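Uncharacterized protein (Peptoclostridium difficile 630, PDB 4YCS) is of unknown function but, as a putative lipoprotein related to PnrA-like substrate-binding proteins of ABC transporters, may bind a small solute for uptake. Local coordinates at residues S27-I41 with N114-T128. Numbering follows the deposited sequence.
Sequences SALLALNNAQKKLNI and NKSGYLAGLIAGKMT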
loop_
_atom_site.group_PDB
_atom_site.type_symbol
_atom_site.label_atom_id
_atom_site.label_comp_id
_atom_site.label_asym_id
_atom_site.label_seq_id
_atom_site.Cartn_x
_atom_site.Cartn_y
_atom_site.Cartn_z
ATOM N N SER A 27 -8.693 8.042 4.333
ATOM C CA SER A 27 -8.093 7.584 5.579
ATOM C C SER A 27 -6.684 7.039 5.336
ATOM O O SER A 27 -5.793 7.242 6.159
ATOM C CB SER A 27 -8.947 6.495 6.271
ATOM O OG SER A 27 -10.147 7.020 6.767
ATOM N N ALA A 28 -6.507 6.290 4.249
ATOM C CA ALA A 28 -5.208 5.749 3.913
ATOM C C ALA A 28 -4.198 6.894 3.673
ATOM O O ALA A 28 -3.100 6.914 4.252
ATOM C CB ALA A 28 -5.316 4.840 2.706
ATOM N N LEU A 29 -4.619 7.887 2.909
ATOM C CA LEU A 29 -3.782 9.028 2.631
ATOM C C LEU A 29 -3.424 9.844 3.851
ATOM O O LEU A 29 -2.322 10.385 3.927
ATOM C CB LEU A 29 -4.423 9.907 1.578
ATOM C CG LEU A 29 -4.399 9.302 0.174
ATOM C CD1 LEU A 29 -5.500 9.917 -0.700
ATOM C CD2 LEU A 29 -3.006 9.464 -0.455
ATOM N N LEU A 30 -4.354 9.969 4.798
ATOM C CA LEU A 30 -4.106 10.710 6.016
ATOM C C LEU A 30 -3.087 9.968 6.856
ATOM O O LEU A 30 -2.172 10.580 7.440
ATOM C CB LEU A 30 -5.391 10.836 6.826
ATOM C CG LEU A 30 -5.288 11.464 8.230
ATOM C CD1 LEU A 30 -4.814 12.927 8.171
ATOM C CD2 LEU A 30 -6.614 11.348 9.016
ATOM N N ALA A 31 -3.255 8.648 6.939
ATOM C CA ALA A 31 -2.323 7.797 7.677
ATOM C C ALA A 31 -0.868 7.955 7.175
ATOM O O ALA A 31 0.080 8.002 7.973
ATOM C CB ALA A 31 -2.764 6.369 7.562
ATOM N N LEU A 32 -0.735 8.048 5.850
ATOM C CA LEU A 32 0.567 8.154 5.190
ATOM C C LEU A 32 1.169 9.518 5.487
ATOM O O LEU A 32 2.310 9.619 5.959
ATOM C CB LEU A 32 0.434 7.929 3.689
ATOM C CG LEU A 32 1.735 7.928 2.853
ATOM C CD1 LEU A 32 2.685 6.860 3.348
ATOM C CD2 LEU A 32 1.451 7.703 1.372
ATOM N N ASN A 33 0.374 10.547 5.301
ATOM C CA ASN A 33 0.770 11.884 5.705
ATOM C C ASN A 33 1.173 12.030 7.179
ATOM O O ASN A 33 2.141 12.722 7.491
ATOM C CB ASN A 33 -0.295 12.887 5.333
ATOM C CG ASN A 33 0.304 14.225 4.972
ATOM O OD1 ASN A 33 0.324 15.135 5.792
ATOM N ND2 ASN A 33 0.852 14.333 3.750
ATOM N N ASN A 34 0.459 11.352 8.075
ATOM C CA ASN A 34 0.773 11.362 9.506
ATOM C C ASN A 34 2.091 10.644 9.812
ATOM O O ASN A 34 2.892 11.087 10.637
ATOM C CB ASN A 34 -0.354 10.680 10.318
ATOM C CG ASN A 34 -1.609 11.556 10.484
ATOM O OD1 ASN A 34 -1.541 12.766 10.519
ATOM N ND2 ASN A 34 -2.767 10.908 10.621
ATOM N N ALA A 35 2.308 9.519 9.155
ATOM C CA ALA A 35 3.564 8.805 9.295
ATOM C C ALA A 35 4.736 9.689 8.868
ATOM O O ALA A 35 5.747 9.730 9.549
ATOM C CB ALA A 35 3.533 7.524 8.492
ATOM N N GLN A 36 4.565 10.415 7.769
ATOM C CA GLN A 36 5.607 11.284 7.229
ATOM C C GLN A 36 6.051 12.376 8.208
ATOM O O GLN A 36 7.239 12.768 8.251
ATOM C CB GLN A 36 5.150 11.912 5.904
ATOM C CG GLN A 36 6.227 12.762 5.235
ATOM C CD GLN A 36 5.817 13.301 3.887
ATOM O OE1 GLN A 36 4.934 14.130 3.795
ATOM N NE2 GLN A 36 6.476 12.845 2.835
ATOM N N LYS A 37 5.097 12.845 9.006
ATOM C CA LYS A 37 5.358 13.830 10.009
ATOM C C LYS A 37 6.215 13.295 11.154
ATOM O O LYS A 37 6.934 14.040 11.795
ATOM C CB LYS A 37 4.052 14.359 10.561
ATOM C CG LYS A 37 3.232 15.085 9.522
ATOM C CD LYS A 37 2.002 15.702 10.159
ATOM C CE LYS A 37 1.198 16.486 9.136
ATOM N NZ LYS A 37 0.085 17.228 9.786
ATOM N N LYS A 38 6.153 12.012 11.418
ATOM C CA LYS A 38 6.948 11.444 12.496
ATOM C C LYS A 38 8.267 10.865 12.005
ATOM O O LYS A 38 9.155 10.624 12.802
ATOM C CB LYS A 38 6.160 10.344 13.196
ATOM C CG LYS A 38 4.845 10.843 13.783
ATOM C CD LYS A 38 3.864 9.720 14.077
ATOM C CE LYS A 38 2.456 10.257 14.322
ATOM N NZ LYS A 38 2.375 10.963 15.627
ATOM N N LEU A 39 8.384 10.609 10.711
ATOM C CA LEU A 39 9.532 9.938 10.187
ATOM C C LEU A 39 10.203 10.775 9.113
ATOM O O LEU A 39 9.642 11.732 8.613
ATOM C CB LEU A 39 9.082 8.628 9.552
ATOM C CG LEU A 39 8.106 7.757 10.340
ATOM C CD1 LEU A 39 7.358 6.821 9.383
ATOM C CD2 LEU A 39 8.871 6.992 11.415
ATOM N N ASN A 40 11.364 10.324 8.685
ATOM C CA ASN A 40 12.035 10.906 7.540
ATOM C C ASN A 40 11.723 10.078 6.299
ATOM O O ASN A 40 12.516 9.174 5.885
ATOM C CB ASN A 40 13.546 10.968 7.807
ATOM C CG ASN A 40 14.321 11.511 6.621
ATOM O OD1 ASN A 40 13.756 12.211 5.763
ATOM N ND2 ASN A 40 15.608 11.145 6.534
ATOM N N ILE A 41 10.556 10.330 5.702
ATOM C CA ILE A 41 10.186 9.547 4.569
ATOM C C ILE A 41 9.681 10.397 3.423
ATOM O O ILE A 41 8.992 11.414 3.632
ATOM C CB ILE A 41 9.164 8.405 4.890
ATOM C CG1 ILE A 41 7.877 8.941 5.452
ATOM C CG2 ILE A 41 9.773 7.398 5.840
ATOM C CD1 ILE A 41 6.710 7.965 5.334
ATOM N N ASN A 114 -6.871 0.709 9.263
ATOM C CA ASN A 114 -6.599 1.789 8.309
ATOM C C ASN A 114 -6.832 3.190 8.900
ATOM O O ASN A 114 -6.096 4.131 8.574
ATOM C CB ASN A 114 -7.479 1.624 7.048
ATOM C CG ASN A 114 -7.097 2.576 5.906
ATOM O OD1 ASN A 114 -5.927 2.729 5.582
ATOM N ND2 ASN A 114 -8.085 3.162 5.262
ATOM N N LYS A 115 -7.844 3.324 9.759
ATOM C CA LYS A 115 -8.226 4.642 10.309
ATOM C C LYS A 115 -8.023 4.822 11.829
ATOM O O LYS A 115 -8.366 5.859 12.360
ATOM C CB LYS A 115 -9.674 4.962 9.941
ATOM C CG LYS A 115 -10.682 3.917 10.385
ATOM C CD LYS A 115 -12.103 4.314 9.980
ATOM C CE LYS A 115 -13.096 3.190 10.235
ATOM N NZ LYS A 115 -13.306 2.918 11.680
ATOM N N SER A 116 -7.461 3.829 12.509
ATOM C CA SER A 116 -7.249 3.881 13.955
ATOM C C SER A 116 -5.893 4.467 14.392
ATOM O O SER A 116 -5.591 4.542 15.598
ATOM C CB SER A 116 -7.369 2.476 14.525
ATOM O OG SER A 116 -6.245 1.676 14.194
ATOM N N GLY A 117 -5.046 4.833 13.439
ATOM C CA GLY A 117 -3.650 5.165 13.792
ATOM C C GLY A 117 -2.712 3.967 13.630
ATOM O O GLY A 117 -1.502 4.105 13.599
ATOM N N TYR A 118 -3.278 2.785 13.503
ATOM C CA TYR A 118 -2.516 1.563 13.321
ATOM C C TYR A 118 -1.708 1.583 12.068
ATOM O O TYR A 118 -0.615 1.110 12.071
ATOM C CB TYR A 118 -3.456 0.345 13.251
ATOM C CG TYR A 118 -2.766 -0.997 13.157
ATOM C CD1 TYR A 118 -2.364 -1.508 11.953
ATOM C CD2 TYR A 118 -2.529 -1.747 14.292
ATOM C CE1 TYR A 118 -1.736 -2.727 11.878
ATOM C CE2 TYR A 118 -1.921 -2.969 14.215
ATOM C CZ TYR A 118 -1.541 -3.459 13.000
ATOM O OH TYR A 118 -0.893 -4.673 12.929
ATOM N N LEU A 119 -2.260 2.108 10.986
ATOM C CA LEU A 119 -1.514 2.122 9.745
ATOM C C LEU A 119 -0.277 2.993 9.855
ATOM O O LEU A 119 0.800 2.597 9.425
ATOM C CB LEU A 119 -2.378 2.552 8.568
ATOM C CG LEU A 119 -1.668 2.491 7.202
ATOM C CD1 LEU A 119 -1.007 1.142 6.952
ATOM C CD2 LEU A 119 -2.655 2.794 6.062
ATOM N N ALA A 120 -0.413 4.172 10.443
ATOM C CA ALA A 120 0.759 5.094 10.567
ATOM C C ALA A 120 1.847 4.470 11.411
ATOM O O ALA A 120 3.045 4.654 11.173
ATOM C CB ALA A 120 0.315 6.400 11.197
ATOM N N GLY A 121 1.390 3.731 12.422
ATOM C CA GLY A 121 2.266 3.053 13.333
ATOM C C GLY A 121 3.005 1.951 12.612
ATOM O O GLY A 121 4.212 1.774 12.774
ATOM N N LEU A 122 2.253 1.215 11.808
ATOM C CA LEU A 122 2.847 0.093 11.063
ATOM C C LEU A 122 3.933 0.598 10.128
ATOM O O LEU A 122 4.975 -0.009 10.006
ATOM C CB LEU A 122 1.780 -0.627 10.275
ATOM C CG LEU A 122 2.342 -1.815 9.542
ATOM C CD1 LEU A 122 2.138 -3.089 10.333
ATOM C CD2 LEU A 122 1.720 -1.893 8.179
ATOM N N ILE A 123 3.685 1.734 9.483
ATOM C CA ILE A 123 4.613 2.289 8.526
ATOM C C ILE A 123 5.876 2.663 9.319
ATOM O O ILE A 123 7.005 2.368 8.908
ATOM C CB ILE A 123 3.971 3.496 7.782
ATOM C CG1 ILE A 123 2.760 3.022 6.915
ATOM C CG2 ILE A 123 4.996 4.177 6.912
ATOM C CD1 ILE A 123 1.801 4.078 6.385
ATOM N N ALA A 124 5.690 3.330 10.454
ATOM C CA ALA A 124 6.819 3.728 11.305
ATOM C C ALA A 124 7.670 2.550 11.746
ATOM O O ALA A 124 8.896 2.597 11.722
ATOM C CB ALA A 124 6.315 4.468 12.523
ATOM N N GLY A 125 7.013 1.489 12.171
ATOM C CA GLY A 125 7.719 0.301 12.616
ATOM C C GLY A 125 8.448 -0.347 11.471
ATOM O O GLY A 125 9.568 -0.792 11.638
ATOM N N LYS A 126 7.827 -0.421 10.302
ATOM C CA LYS A 126 8.534 -0.994 9.127
ATOM C C LYS A 126 9.733 -0.175 8.664
ATOM O O LYS A 126 10.685 -0.731 8.163
ATOM C CB LYS A 126 7.588 -1.187 7.934
ATOM C CG LYS A 126 6.556 -2.272 8.217
ATOM C CD LYS A 126 5.805 -2.697 6.992
ATOM C CE LYS A 126 6.210 -4.095 6.577
ATOM N NZ LYS A 126 5.577 -5.105 7.467
HETATM N N MSE A 127 9.653 1.145 8.777
HETATM C CA MSE A 127 10.689 2.046 8.264
HETATM C C MSE A 127 11.826 2.138 9.255
HETATM O O MSE A 127 12.912 2.615 8.925
HETATM C CB MSE A 127 10.172 3.464 8.060
HETATM C CG MSE A 127 9.099 3.593 7.006
HETATM SE SE MSE A 127 9.757 3.042 5.250
HETATM C CE MSE A 127 9.216 1.180 5.167
ATOM N N THR A 128 11.597 1.677 10.483
ATOM C CA THR A 128 12.635 1.708 11.522
ATOM C C THR A 128 12.976 0.258 11.925
ATOM O O THR A 128 12.271 -0.404 12.701
ATOM C CB THR A 128 12.168 2.533 12.734
ATOM O OG1 THR A 128 10.939 1.966 13.224
ATOM C CG2 THR A 128 11.958 4.027 12.340
ATOM O OXT THR A 128 13.974 -0.290 11.448
#
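A31 and A35 of helix 27-38 face L119, A120 and I123 of helix 118-127, the two helix axes running in the same general sense at 45° and approaching to 8.3 Å. Alanines permit this closeness: the CB of A120 rests 3.6 Å from the backbone O of A31, and the CA atoms of A35 and A120 are 4.8 Å apart. The methyl of A31 lies against L119, nearest its CD2 at 3.9 Å, while that of A35 meets the CG2 branch of I123 at 4.0 Å. With chi1 at -65°, I123 has CG2 anti to the backbone N and turned to A35, while CG1 carries CD1 to CD1 of L32. Both helices pack on one face of a five-stranded parallel sheet of order 2-1-3-4-5, a Rossmann-like arrangement consistent with a lobe of a periplasmic-binding-protein fold; L32 also touches strand 8-15, and L119 touches strands 91-95 and 106-109. Towards the C-terminal end of 27-41, L39 lays both methyls of its fork on A124, CD1 3.7 Å from its CA and CD2 3.8 Å from its CB; the short side chain of A124 leaves room for the pair. I41 crosses selenomethionine M127 at about a right angle, CG2 of I41 against CG of M127. At the other end, N114 lays its amide beside S27 and A28: ND2 is hydrogen-bonded to the backbone O of M24, whereas OD1, 3.5 Å from the CA of A28, is buried with no hydrogen-bond partner in the model.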